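PDB 7C6C: chitosanase from Bacillus subtilis subsp. subtilis str. 168, which hydrolyses internal beta-(1->4) linkages between D-glucosamine residues in partly acetylated chitosan, probably helping to defend against fungal pathogens. Local coordinates for residues Arg9-Phe18 with Val231-Lys242. Residues are numbered along the deposited sequence; the frame is centred on the assembly and turned at random. Where two conformers were deposited one is given.
Sequences RRAEQLTSIF and VRSNEYGNFVIK. With LMR ((2S)-2-hydroxybutanedioic acid), chain B.
Ile17 lies over one face of the Phe239 ring, with CG1 4.0 Å from the ring centroid and almost on the ring normal, a CH-pi contact. Its CD1 packs against Ile241 CD1 and Val231 CG2. Its other branch, CG2, stands anti to the backbone N (CG1 at chi1 -68°) and meets Tyr236 CB at 3.7 Å. Leu14 adds CD2, which touches Ile241 CD1 at 3.6 Å. The helix thus packs on one side of the C-terminal beta-hairpin, nearly antiparallel to strand 237-241 (162°). Phe18 CD1 approaches Tyr236 CE2 with the two rings inclined at 43°. A water joins Phe18 O to Tyr236 OH. Phe18 leads into Glu19, the predicted proton donor, so the hairpin probably packs beside the active-site end of the helix.

At the hairpin turn, Ser233 OG accepts from Tyr236 N in an ST motif. Ser233 OG also donates to malate O4B at 2.6 Å. The backbone N atoms of Asn234 and Glu235 bind the same malate.

At the other end, Arg9 grips Lys242 OXT end-on, with NH1 at 2.8 Å and NH2 also bonded. Arg10 comes side-on: NE bonds OXT, and NH2 bonds Lys242 O at 3.0 Å. A second water links Gln13 OE1 to Lys242 N. Four bonds from two arginines fix the chain terminus and probably favour its ionised carboxylate.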
loop_
_atom_site.group_PDB
_atom_site.type_symbol
_atom_site.label_atom_id
_atom_site.label_comp_id
_atom_site.label_asym_id
_atom_site.label_seq_id
_atom_site.Cartn_x
_atom_site.Cartn_y
_atom_site.Cartn_z
ATOM N N ARG A 9 11.620 -1.223 7.540
ATOM C CA ARG A 9 11.149 -2.570 7.829
ATOM C C ARG A 9 9.899 -2.531 8.697
ATOM O O ARG A 9 8.922 -3.236 8.427
ATOM C CB ARG A 9 12.245 -3.396 8.506
ATOM C CG ARG A 9 11.763 -4.797 8.869
ATOM C CD ARG A 9 12.755 -5.609 9.693
ATOM N NE ARG A 9 13.363 -4.850 10.780
ATOM C CZ ARG A 9 12.795 -4.569 11.947
ATOM N NH1 ARG A 9 11.554 -4.980 12.216
ATOM N NH2 ARG A 9 13.482 -3.863 12.845
ATOM N N ARG A 10 9.918 -1.718 9.760
ATOM C CA ARG A 10 8.758 -1.635 10.643
ATOM C C ARG A 10 7.529 -1.141 9.892
ATOM O O ARG A 10 6.424 -1.673 10.073
ATOM C CB ARG A 10 9.075 -0.739 11.843
ATOM C CG ARG A 10 10.152 -1.325 12.729
ATOM C CD ARG A 10 10.441 -0.496 13.966
ATOM N NE ARG A 10 11.502 -1.150 14.723
ATOM C CZ ARG A 10 12.666 -0.598 15.038
ATOM N NH1 ARG A 10 12.924 0.665 14.722
ATOM N NH2 ARG A 10 13.568 -1.321 15.684
ATOM N N ALA A 11 7.701 -0.113 9.053
ATOM C CA ALA A 11 6.592 0.384 8.245
ATOM C C ALA A 11 6.022 -0.716 7.365
ATOM O O ALA A 11 4.797 -0.845 7.225
ATOM C CB ALA A 11 7.067 1.550 7.382
ATOM N N GLU A 12 6.899 -1.518 6.760
ATOM C CA GLU A 12 6.452 -2.586 5.873
ATOM C C GLU A 12 5.776 -3.716 6.642
ATOM O O GLU A 12 4.826 -4.329 6.135
ATOM C CB GLU A 12 7.632 -3.083 5.034
ATOM C CG GLU A 12 8.090 -2.016 4.060
ATOM C CD GLU A 12 9.394 -2.315 3.345
ATOM O OE1 GLU A 12 10.183 -3.147 3.835
ATOM O OE2 GLU A 12 9.632 -1.697 2.282
ATOM N N GLN A 13 6.243 -4.015 7.854
ATOM C CA GLN A 13 5.589 -5.049 8.648
ATOM C C GLN A 13 4.220 -4.598 9.140
ATOM O O GLN A 13 3.298 -5.419 9.248
ATOM C CB GLN A 13 6.507 -5.514 9.777
ATOM C CG GLN A 13 7.718 -6.239 9.227
ATOM C CD GLN A 13 8.584 -6.839 10.304
ATOM O OE1 GLN A 13 8.251 -6.782 11.491
ATOM N NE2 GLN A 13 9.709 -7.419 9.900
ATOM N N LEU A 14 4.054 -3.297 9.409
ATOM C CA LEU A 14 2.721 -2.765 9.684
ATOM C C LEU A 14 1.805 -2.958 8.478
ATOM O O LEU A 14 0.708 -3.524 8.596
ATOM C CB LEU A 14 2.813 -1.284 10.064
ATOM C CG LEU A 14 3.396 -1.010 11.453
ATOM C CD1 LEU A 14 3.832 0.439 11.577
ATOM C CD2 LEU A 14 2.389 -1.383 12.533
ATOM N N THR A 15 2.261 -2.536 7.294
ATOM C CA THR A 15 1.466 -2.734 6.085
ATOM C C THR A 15 1.141 -4.205 5.878
ATOM O O THR A 15 0.016 -4.549 5.502
ATOM C CB THR A 15 2.197 -2.154 4.875
ATOM O OG1 THR A 15 2.273 -0.730 5.020
ATOM C CG2 THR A 15 1.486 -2.496 3.580
ATOM N N SER A 16 2.102 -5.088 6.154
ATOM C CA SER A 16 1.869 -6.514 5.984
ATOM C C SER A 16 0.751 -7.010 6.901
ATOM O O SER A 16 -0.063 -7.849 6.496
ATOM C CB SER A 16 3.173 -7.266 6.227
ATOM O OG SER A 16 3.044 -8.646 5.942
ATOM N N ILE A 17 0.690 -6.514 8.141
ATOM C CA ILE A 17 -0.438 -6.851 9.007
ATOM C C ILE A 17 -1.740 -6.393 8.364
ATOM O O ILE A 17 -2.727 -7.140 8.294
ATOM C CB ILE A 17 -0.268 -6.218 10.398
ATOM C CG1 ILE A 17 0.902 -6.863 11.144
ATOM C CG2 ILE A 17 -1.578 -6.322 11.189
ATOM C CD1 ILE A 17 1.331 -6.071 12.369
ATOM N N PHE A 18 -1.756 -5.147 7.884
ATOM C CA PHE A 18 -2.984 -4.581 7.340
ATOM C C PHE A 18 -3.442 -5.325 6.094
ATOM O O PHE A 18 -4.645 -5.470 5.870
ATOM C CB PHE A 18 -2.795 -3.096 7.024
ATOM C CG PHE A 18 -2.265 -2.279 8.173
ATOM C CD1 PHE A 18 -2.554 -2.604 9.502
ATOM C CD2 PHE A 18 -1.475 -1.170 7.919
ATOM C CE1 PHE A 18 -2.057 -1.826 10.549
ATOM C CE2 PHE A 18 -0.976 -0.392 8.957
ATOM C CZ PHE A 18 -1.267 -0.721 10.271
ATOM N N VAL A 231 1.407 -4.297 18.354
ATOM C CA VAL A 231 0.119 -4.002 17.751
ATOM C C VAL A 231 -0.926 -4.817 18.493
ATOM O O VAL A 231 -0.762 -6.030 18.671
ATOM C CB VAL A 231 0.133 -4.361 16.257
ATOM C CG1 VAL A 231 -1.265 -4.251 15.669
ATOM C CG2 VAL A 231 1.116 -3.465 15.523
ATOM N N ARG A 232 -1.991 -4.159 18.943
ATOM C CA ARG A 232 -3.101 -4.843 19.610
ATOM C C ARG A 232 -4.382 -4.334 18.965
ATOM O O ARG A 232 -4.820 -3.208 19.217
ATOM C CB ARG A 232 -3.088 -4.649 21.127
ATOM C CG ARG A 232 -1.996 -5.488 21.795
ATOM C CD ARG A 232 -2.087 -5.567 23.349
ATOM N NE ARG A 232 -0.774 -5.920 23.906
ATOM C CZ ARG A 232 0.216 -5.039 23.997
ATOM N NH1 ARG A 232 -0.000 -3.779 23.659
ATOM N NH2 ARG A 232 1.416 -5.410 24.404
ATOM N N SER A 233 -4.965 -5.160 18.103
ATOM C CA SER A 233 -6.068 -4.742 17.258
ATOM C C SER A 233 -7.178 -5.773 17.337
ATOM O O SER A 233 -6.930 -6.968 17.156
ATOM C CB SER A 233 -5.574 -4.635 15.817
ATOM O OG SER A 233 -6.652 -4.501 14.916
ATOM N N ASN A 234 -8.400 -5.313 17.609
ATOM C CA ASN A 234 -9.537 -6.225 17.559
ATOM C C ASN A 234 -9.682 -6.837 16.172
ATOM O O ASN A 234 -10.001 -8.023 16.038
ATOM C CB ASN A 234 -10.823 -5.501 17.960
ATOM C CG ASN A 234 -10.840 -5.103 19.423
ATOM O OD1 ASN A 234 -10.134 -5.684 20.248
ATOM N ND2 ASN A 234 -11.661 -4.110 19.757
ATOM N N GLU A 235 -9.420 -6.048 15.128
ATOM C CA GLU A 235 -9.589 -6.530 13.761
ATOM C C GLU A 235 -8.470 -7.487 13.362
ATOM O O GLU A 235 -8.734 -8.575 12.838
ATOM C CB GLU A 235 -9.635 -5.343 12.801
ATOM C CG GLU A 235 -9.659 -5.729 11.326
ATOM C CD GLU A 235 -10.923 -6.473 10.938
ATOM O OE1 GLU A 235 -11.971 -6.232 11.571
ATOM O OE2 GLU A 235 -10.871 -7.300 10.003
ATOM N N TYR A 236 -7.212 -7.096 13.588
ATOM C CA TYR A 236 -6.084 -7.852 13.051
ATOM C C TYR A 236 -5.514 -8.870 14.023
ATOM O O TYR A 236 -4.908 -9.851 13.581
ATOM C CB TYR A 236 -4.947 -6.915 12.622
ATOM C CG TYR A 236 -5.352 -5.872 11.606
ATOM C CD1 TYR A 236 -5.805 -6.237 10.341
ATOM C CD2 TYR A 236 -5.291 -4.525 11.916
ATOM C CE1 TYR A 236 -6.183 -5.276 9.410
ATOM C CE2 TYR A 236 -5.662 -3.562 11.002
ATOM C CZ TYR A 236 -6.109 -3.942 9.752
ATOM O OH TYR A 236 -6.475 -2.958 8.871
ATOM N N GLY A 237 -5.668 -8.654 15.322
ATOM C CA GLY A 237 -4.998 -9.461 16.318
ATOM C C GLY A 237 -3.810 -8.742 16.927
ATOM O O GLY A 237 -3.656 -7.520 16.831
ATOM N N ASN A 238 -2.950 -9.531 17.561
ATOM C CA ASN A 238 -1.812 -9.020 18.312
ATOM C C ASN A 238 -0.517 -9.439 17.645
ATOM O O ASN A 238 -0.352 -10.609 17.281
ATOM C CB ASN A 238 -1.831 -9.582 19.726
ATOM C CG ASN A 238 -3.145 -9.363 20.392
ATOM O OD1 ASN A 238 -3.642 -8.237 20.417
ATOM N ND2 ASN A 238 -3.746 -10.434 20.903
ATOM N N PHE A 239 0.409 -8.493 17.521
ATOM C CA PHE A 239 1.677 -8.730 16.854
ATOM C C PHE A 239 2.769 -7.957 17.564
ATOM O O PHE A 239 2.517 -6.925 18.194
ATOM C CB PHE A 239 1.656 -8.251 15.392
ATOM C CG PHE A 239 0.551 -8.849 14.580
ATOM C CD1 PHE A 239 -0.714 -8.278 14.583
ATOM C CD2 PHE A 239 0.770 -9.990 13.825
ATOM C CE1 PHE A 239 -1.750 -8.833 13.853
ATOM C CE2 PHE A 239 -0.264 -10.552 13.082
ATOM C CZ PHE A 239 -1.522 -9.970 13.099
ATOM N N VAL A 240 3.993 -8.452 17.435
ATOM C CA VAL A 240 5.178 -7.684 17.776
ATOM C C VAL A 240 5.988 -7.445 16.510
ATOM O O VAL A 240 6.102 -8.327 15.651
ATOM C CB VAL A 240 6.019 -8.343 18.889
ATOM C CG1 VAL A 240 6.570 -9.691 18.443
ATOM C CG2 VAL A 240 7.135 -7.406 19.318
ATOM N N ILE A 241 6.526 -6.238 16.392
ATOM C CA ILE A 241 7.410 -5.845 15.306
ATOM C C ILE A 241 8.717 -5.417 15.955
ATOM O O ILE A 241 8.731 -4.496 16.781
ATOM C CB ILE A 241 6.793 -4.708 14.478
ATOM C CG1 ILE A 241 5.560 -5.217 13.725
ATOM C CG2 ILE A 241 7.810 -4.106 13.523
ATOM C CD1 ILE A 241 4.738 -4.124 13.066
ATOM N N LYS A 242 9.799 -6.108 15.632
ATOM C CA LYS A 242 11.082 -5.837 16.271
ATOM C C LYS A 242 11.599 -4.445 15.925
ATOM O O LYS A 242 12.305 -3.821 16.729
ATOM C CB LYS A 242 12.105 -6.904 15.867
ATOM C CG LYS A 242 13.478 -6.766 16.509
ATOM C CD LYS A 242 14.553 -7.453 15.671
ATOM C CE LYS A 242 15.305 -6.451 14.808
ATOM N NZ LYS A 242 15.598 -6.987 13.451
ATOM O OXT LYS A 242 11.310 -3.929 14.839
HETATM C C1 LMR B . -9.259 -1.699 18.813
HETATM O O1A LMR B . -8.572 -2.738 18.743
HETATM O O1B LMR B . -9.191 -0.907 19.776
HETATM C C2 LMR B . -10.220 -1.382 17.705
HETATM O O2 LMR B . -11.055 -0.296 18.122
HETATM C C3 LMR B . -9.472 -0.984 16.433
HETATM C C4 LMR B . -8.820 -2.184 15.777
HETATM O O4A LMR B . -9.540 -3.163 15.475
HETATM O O4B LMR B . -7.588 -2.154 15.552
HETATM O O HOH W 1 9.681 -7.966 13.397
HETATM O O HOH W 2 -6.714 -3.679 6.314
#